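Local coordinates for restriction endonuclease EcoP15I, restriction subunit (Escherichia coli, PDB 4ZCF), which cleaves DNA 25-27 base pairs downstream of one of two inversely oriented 5'-CAGCAG-3' sites, as the restriction subunit of a type III enzyme working with Mod, at residues C[72-86]-C[251-265]. Sequence-based numbering, arbitrary orientation.
Sequences NHNAKSNIIDVSMET and RYGATFSEGYKNLVY
Strand 79-84 runs between strands 251-253 and 263-265 and pairs with both in parallel, placing the contact in the parallel sheet of a RecA-like, P-loop helicase domain; the axis of 79-84 lies 12° from that of 251-253. Backbone bonds alternate along both borders: Arg251 N to Ile80 O and Val82 N to Arg251 O on one, Asp81 N to Asn262 O and Val264 N to Asp81 O on the other.

The charged pair is buried. Arg251 grips Asp81 side-on, NE to OD1 at 2.6 Å and NH2 to OD2 at 2.8 Å, with both oxygens close to the guanidinium plane. The carboxylate is turned 33° from that plane, and its OD2 also accepts from Lys261 N at 2.8 Å, nearly along its C-O axis. A methionine in place of Arg251 would probably leave the Asp81 carboxylate without its buried countercharge, held mainly by Lys261 N.

Apolar contacts gather where Val82 meets the CD2-CE2 side of the Tyr252 ring obliquely, CB to CD2 3.6 Å, while helix 12-22 touches both residues. Beyond it, Met84 meets Tyr265 at nearly a right angle, a Met-aromatic contact with SD at the ring edge and Met84 CE 3.6 Å from Tyr265 CE2. Helix 90-105 packs on Met84 and Tyr252 near the AMP site.

The loop at 72-78 is fastened by the Asn262 amide, both ends of which find backbone partners. OD1 accepts from Asn74 N, and ND2 donates, nearly within the amide plane, to Asn74 O at 2.9 Å and to Ile79 O at 3.0 Å.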
loop_
_atom_site.group_PDB
_atom_site.type_symbol
_atom_site.label_atom_id
_atom_site.label_comp_id
_atom_site.label_asym_id
_atom_site.label_seq_id
_atom_site.Cartn_x
_atom_site.Cartn_y
_atom_site.Cartn_z
ATOM N N ASN C 72 27.927 33.186 21.691
ATOM C CA ASN C 72 28.238 31.764 21.519
ATOM C C ASN C 72 27.533 30.827 22.517
ATOM O O ASN C 72 27.555 29.613 22.312
ATOM C CB ASN C 72 29.761 31.539 21.550
ATOM C CG ASN C 72 30.538 32.065 20.358
ATOM O OD1 ASN C 72 29.996 32.632 19.395
ATOM N ND2 ASN C 72 31.848 31.882 20.399
ATOM N N HIS C 73 26.919 31.374 23.586
ATOM C CA HIS C 73 26.234 30.557 24.596
ATOM C C HIS C 73 24.921 31.167 25.075
ATOM O O HIS C 73 24.735 32.381 24.969
ATOM C CB HIS C 73 27.180 30.200 25.765
ATOM C CG HIS C 73 27.216 31.199 26.887
ATOM N ND1 HIS C 73 27.744 32.472 26.713
ATOM C CD2 HIS C 73 26.811 31.066 28.173
ATOM C CE1 HIS C 73 27.625 33.070 27.889
ATOM N NE2 HIS C 73 27.070 32.264 28.797
ATOM N N ASN C 74 24.008 30.310 25.591
ATOM C CA ASN C 74 22.676 30.660 26.114
ATOM C C ASN C 74 22.057 29.458 26.862
ATOM O O ASN C 74 21.607 28.495 26.230
ATOM C CB ASN C 74 21.753 31.132 24.974
ATOM C CG ASN C 74 20.411 31.687 25.389
ATOM O OD1 ASN C 74 19.901 31.443 26.487
ATOM N ND2 ASN C 74 19.782 32.422 24.479
ATOM N N ALA C 75 22.019 29.531 28.211
ATOM C CA ALA C 75 21.448 28.490 29.088
ATOM C C ALA C 75 19.909 28.456 29.076
ATOM O O ALA C 75 19.321 27.511 29.607
ATOM C CB ALA C 75 21.956 28.661 30.517
ATOM N N LYS C 76 19.263 29.486 28.489
ATOM C CA LYS C 76 17.798 29.568 28.374
ATOM C C LYS C 76 17.369 29.234 26.907
ATOM O O LYS C 76 16.498 29.892 26.335
ATOM C CB LYS C 76 17.313 30.960 28.798
ATOM N N SER C 77 18.012 28.203 26.311
ATOM C CA SER C 77 17.824 27.759 24.925
ATOM C C SER C 77 18.280 26.310 24.799
ATOM O O SER C 77 19.388 25.977 25.230
ATOM C CB SER C 77 18.626 28.653 23.974
ATOM O OG SER C 77 18.689 28.171 22.642
ATOM N N ASN C 78 17.423 25.443 24.225
ATOM C CA ASN C 78 17.724 24.012 24.038
ATOM C C ASN C 78 18.372 23.728 22.677
ATOM O O ASN C 78 18.505 22.573 22.279
ATOM C CB ASN C 78 16.480 23.122 24.301
ATOM C CG ASN C 78 15.249 23.403 23.451
ATOM O OD1 ASN C 78 15.189 24.318 22.621
ATOM N ND2 ASN C 78 14.218 22.610 23.664
ATOM N N ILE C 79 18.811 24.792 21.997
ATOM C CA ILE C 79 19.467 24.726 20.708
ATOM C C ILE C 79 20.979 24.607 20.859
ATOM O O ILE C 79 21.626 25.505 21.392
ATOM C CB ILE C 79 19.019 25.891 19.794
ATOM C CG1 ILE C 79 17.482 25.839 19.564
ATOM C CG2 ILE C 79 19.796 25.898 18.468
ATOM C CD1 ILE C 79 16.865 27.126 19.100
ATOM N N ILE C 80 21.532 23.487 20.385
ATOM C CA ILE C 80 22.968 23.200 20.377
ATOM C C ILE C 80 23.476 23.363 18.923
ATOM O O ILE C 80 22.817 22.892 17.985
ATOM C CB ILE C 80 23.228 21.787 20.971
ATOM C CG1 ILE C 80 22.621 21.671 22.389
ATOM C CG2 ILE C 80 24.717 21.428 20.964
ATOM C CD1 ILE C 80 22.285 20.279 22.844
ATOM N N ASP C 81 24.619 24.061 18.733
ATOM C CA ASP C 81 25.167 24.289 17.395
ATOM C C ASP C 81 26.489 23.618 17.109
ATOM O O ASP C 81 27.395 23.630 17.942
ATOM C CB ASP C 81 25.245 25.778 17.066
ATOM C CG ASP C 81 23.894 26.449 17.062
ATOM O OD1 ASP C 81 22.910 25.794 16.658
ATOM O OD2 ASP C 81 23.823 27.635 17.437
ATOM N N VAL C 82 26.590 23.048 15.899
ATOM C CA VAL C 82 27.768 22.378 15.359
ATOM C C VAL C 82 28.049 23.037 14.009
ATOM O O VAL C 82 27.143 23.151 13.176
ATOM C CB VAL C 82 27.575 20.838 15.234
ATOM C CG1 VAL C 82 28.768 20.176 14.562
ATOM C CG2 VAL C 82 27.312 20.193 16.586
ATOM N N SER C 83 29.285 23.506 13.820
ATOM C CA SER C 83 29.709 24.148 12.589
ATOM C C SER C 83 30.809 23.331 11.917
ATOM O O SER C 83 31.891 23.128 12.472
ATOM C CB SER C 83 30.132 25.595 12.828
ATOM O OG SER C 83 30.464 26.208 11.594
ATOM N N MET C 84 30.485 22.799 10.737
ATOM C CA MET C 84 31.381 21.969 9.933
ATOM C C MET C 84 31.295 22.422 8.515
ATOM O O MET C 84 30.190 22.578 7.997
ATOM C CB MET C 84 30.988 20.488 10.016
ATOM C CG MET C 84 30.908 19.970 11.415
ATOM S SD MET C 84 31.520 18.305 11.479
ATOM C CE MET C 84 30.940 17.860 12.964
ATOM N N GLU C 85 32.444 22.630 7.870
ATOM C CA GLU C 85 32.454 23.055 6.467
ATOM C C GLU C 85 32.027 21.929 5.495
ATOM O O GLU C 85 32.001 20.747 5.864
ATOM C CB GLU C 85 33.811 23.671 6.080
ATOM C CG GLU C 85 33.747 24.728 4.984
ATOM C CD GLU C 85 32.534 25.645 4.910
ATOM O OE1 GLU C 85 32.480 26.648 5.662
ATOM O OE2 GLU C 85 31.664 25.387 4.048
ATOM N N THR C 86 31.651 22.323 4.264
ATOM C CA THR C 86 31.247 21.415 3.189
ATOM C C THR C 86 32.386 20.445 2.860
ATOM O O THR C 86 33.544 20.859 2.750
ATOM C CB THR C 86 30.731 22.213 1.970
ATOM O OG1 THR C 86 29.803 23.209 2.426
ATOM C CG2 THR C 86 30.049 21.323 0.929
ATOM N N ARG C 251 21.706 21.865 15.437
ATOM C CA ARG C 251 21.834 22.465 14.092
ATOM C C ARG C 251 23.207 22.211 13.492
ATOM O O ARG C 251 24.219 22.405 14.170
ATOM C CB ARG C 251 21.521 23.968 14.088
ATOM C CG ARG C 251 20.226 24.382 14.800
ATOM C CD ARG C 251 19.917 25.872 14.621
ATOM N NE ARG C 251 20.945 26.741 15.210
ATOM C CZ ARG C 251 20.990 28.066 15.087
ATOM N NH1 ARG C 251 20.049 28.713 14.407
ATOM N NH2 ARG C 251 21.978 28.757 15.648
ATOM N N TYR C 252 23.246 21.787 12.219
ATOM C CA TYR C 252 24.494 21.419 11.544
ATOM C C TYR C 252 24.645 22.121 10.243
ATOM O O TYR C 252 23.769 22.021 9.377
ATOM C CB TYR C 252 24.546 19.901 11.286
ATOM C CG TYR C 252 24.634 19.074 12.547
ATOM C CD1 TYR C 252 23.489 18.745 13.268
ATOM C CD2 TYR C 252 25.854 18.557 12.981
ATOM C CE1 TYR C 252 23.558 17.946 14.404
ATOM C CE2 TYR C 252 25.935 17.768 14.127
ATOM C CZ TYR C 252 24.786 17.483 14.847
ATOM O OH TYR C 252 24.848 16.730 15.986
ATOM N N GLY C 253 25.780 22.776 10.077
ATOM C CA GLY C 253 26.052 23.475 8.837
ATOM C C GLY C 253 27.335 24.256 8.828
ATOM O O GLY C 253 28.097 24.246 9.796
ATOM N N ALA C 254 27.562 24.938 7.712
ATOM C CA ALA C 254 28.725 25.769 7.467
ATOM C C ALA C 254 28.345 27.262 7.558
ATOM O O ALA C 254 29.236 28.117 7.650
ATOM C CB ALA C 254 29.276 25.445 6.095
ATOM N N THR C 255 27.018 27.566 7.541
ATOM C CA THR C 255 26.487 28.933 7.594
ATOM C C THR C 255 25.462 29.158 8.717
ATOM O O THR C 255 24.432 28.481 8.779
ATOM C CB THR C 255 25.962 29.387 6.218
ATOM O OG1 THR C 255 26.907 29.031 5.214
ATOM C CG2 THR C 255 25.680 30.886 6.161
ATOM N N PHE C 256 25.762 30.138 9.579
ATOM C CA PHE C 256 24.935 30.587 10.689
ATOM C C PHE C 256 24.814 32.110 10.495
ATOM O O PHE C 256 25.578 32.911 11.054
ATOM C CB PHE C 256 25.548 30.180 12.046
ATOM C CG PHE C 256 25.414 28.714 12.403
ATOM C CD1 PHE C 256 26.265 27.763 11.849
ATOM C CD2 PHE C 256 24.471 28.289 13.329
ATOM C CE1 PHE C 256 26.138 26.413 12.175
ATOM C CE2 PHE C 256 24.351 26.942 13.657
ATOM C CZ PHE C 256 25.196 26.018 13.091
ATOM N N SER C 257 23.892 32.479 9.589
ATOM C CA SER C 257 23.563 33.842 9.160
ATOM C C SER C 257 22.762 34.634 10.226
ATOM O O SER C 257 22.498 35.831 10.044
ATOM C CB SER C 257 22.794 33.786 7.841
ATOM O OG SER C 257 21.620 32.998 7.973
ATOM N N GLU C 258 22.364 33.959 11.325
ATOM C CA GLU C 258 21.599 34.560 12.419
ATOM C C GLU C 258 22.322 34.332 13.743
ATOM O O GLU C 258 21.730 34.447 14.818
ATOM C CB GLU C 258 20.168 33.989 12.457
ATOM C CG GLU C 258 19.323 34.354 11.243
ATOM C CD GLU C 258 17.828 34.252 11.453
ATOM O OE1 GLU C 258 17.401 33.408 12.273
ATOM O OE2 GLU C 258 17.081 35.021 10.803
ATOM N N GLY C 259 23.610 34.034 13.643
ATOM C CA GLY C 259 24.449 33.755 14.796
ATOM C C GLY C 259 24.277 32.352 15.345
ATOM O O GLY C 259 23.830 31.436 14.639
ATOM N N TYR C 260 24.664 32.189 16.615
ATOM C CA TYR C 260 24.629 30.938 17.347
ATOM C C TYR C 260 23.680 31.010 18.514
ATOM O O TYR C 260 23.227 32.088 18.902
ATOM C CB TYR C 260 26.042 30.581 17.866
ATOM C CG TYR C 260 27.117 30.509 16.799
ATOM C CD1 TYR C 260 27.187 29.428 15.923
ATOM C CD2 TYR C 260 28.109 31.483 16.715
ATOM C CE1 TYR C 260 28.180 29.353 14.943
ATOM C CE2 TYR C 260 29.114 31.413 15.748
ATOM C CZ TYR C 260 29.140 30.351 14.855
ATOM O OH TYR C 260 30.124 30.272 13.894
ATOM N N LYS C 261 23.402 29.847 19.095
ATOM C CA LYS C 261 22.596 29.700 20.297
ATOM C C LYS C 261 23.515 29.115 21.365
ATOM O O LYS C 261 23.772 29.782 22.365
ATOM C CB LYS C 261 21.323 28.875 20.046
ATOM C CG LYS C 261 20.311 29.588 19.139
ATOM C CD LYS C 261 19.341 30.464 19.922
ATOM C CE LYS C 261 18.874 31.663 19.132
ATOM N NZ LYS C 261 17.625 32.244 19.697
ATOM N N ASN C 262 24.100 27.941 21.107
ATOM C CA ASN C 262 25.075 27.295 21.985
ATOM C C ASN C 262 26.132 26.626 21.103
ATOM O O ASN C 262 25.985 25.458 20.748
ATOM C CB ASN C 262 24.397 26.300 22.943
ATOM C CG ASN C 262 23.586 26.962 24.036
ATOM O OD1 ASN C 262 24.129 27.598 24.937
ATOM N ND2 ASN C 262 22.273 26.826 23.996
ATOM N N LEU C 263 27.162 27.391 20.685
ATOM C CA LEU C 263 28.212 26.855 19.823
ATOM C C LEU C 263 29.090 25.897 20.596
ATOM O O LEU C 263 29.762 26.277 21.559
ATOM C CB LEU C 263 29.010 27.936 19.083
ATOM C CG LEU C 263 30.118 27.430 18.154
ATOM C CD1 LEU C 263 29.560 26.577 17.023
ATOM C CD2 LEU C 263 30.926 28.578 17.594
ATOM N N VAL C 264 29.033 24.633 20.182
ATOM C CA VAL C 264 29.691 23.517 20.831
ATOM C C VAL C 264 30.909 22.992 20.048
ATOM O O VAL C 264 31.871 22.513 20.657
ATOM C CB VAL C 264 28.590 22.478 21.164
ATOM C CG1 VAL C 264 28.708 21.177 20.382
ATOM C CG2 VAL C 264 28.483 22.244 22.651
ATOM N N TYR C 265 30.895 23.133 18.711
ATOM C CA TYR C 265 31.973 22.668 17.854
ATOM C C TYR C 265 32.087 23.537 16.598
ATOM O O TYR C 265 31.078 23.901 16.024
ATOM C CB TYR C 265 31.766 21.168 17.517
ATOM C CG TYR C 265 32.847 20.564 16.645
ATOM C CD1 TYR C 265 34.102 20.266 17.162
ATOM C CD2 TYR C 265 32.621 20.312 15.294
ATOM C CE1 TYR C 265 35.124 19.785 16.346
ATOM C CE2 TYR C 265 33.628 19.808 14.474
ATOM C CZ TYR C 265 34.874 19.531 15.008
ATOM O OH TYR C 265 35.867 19.017 14.214
#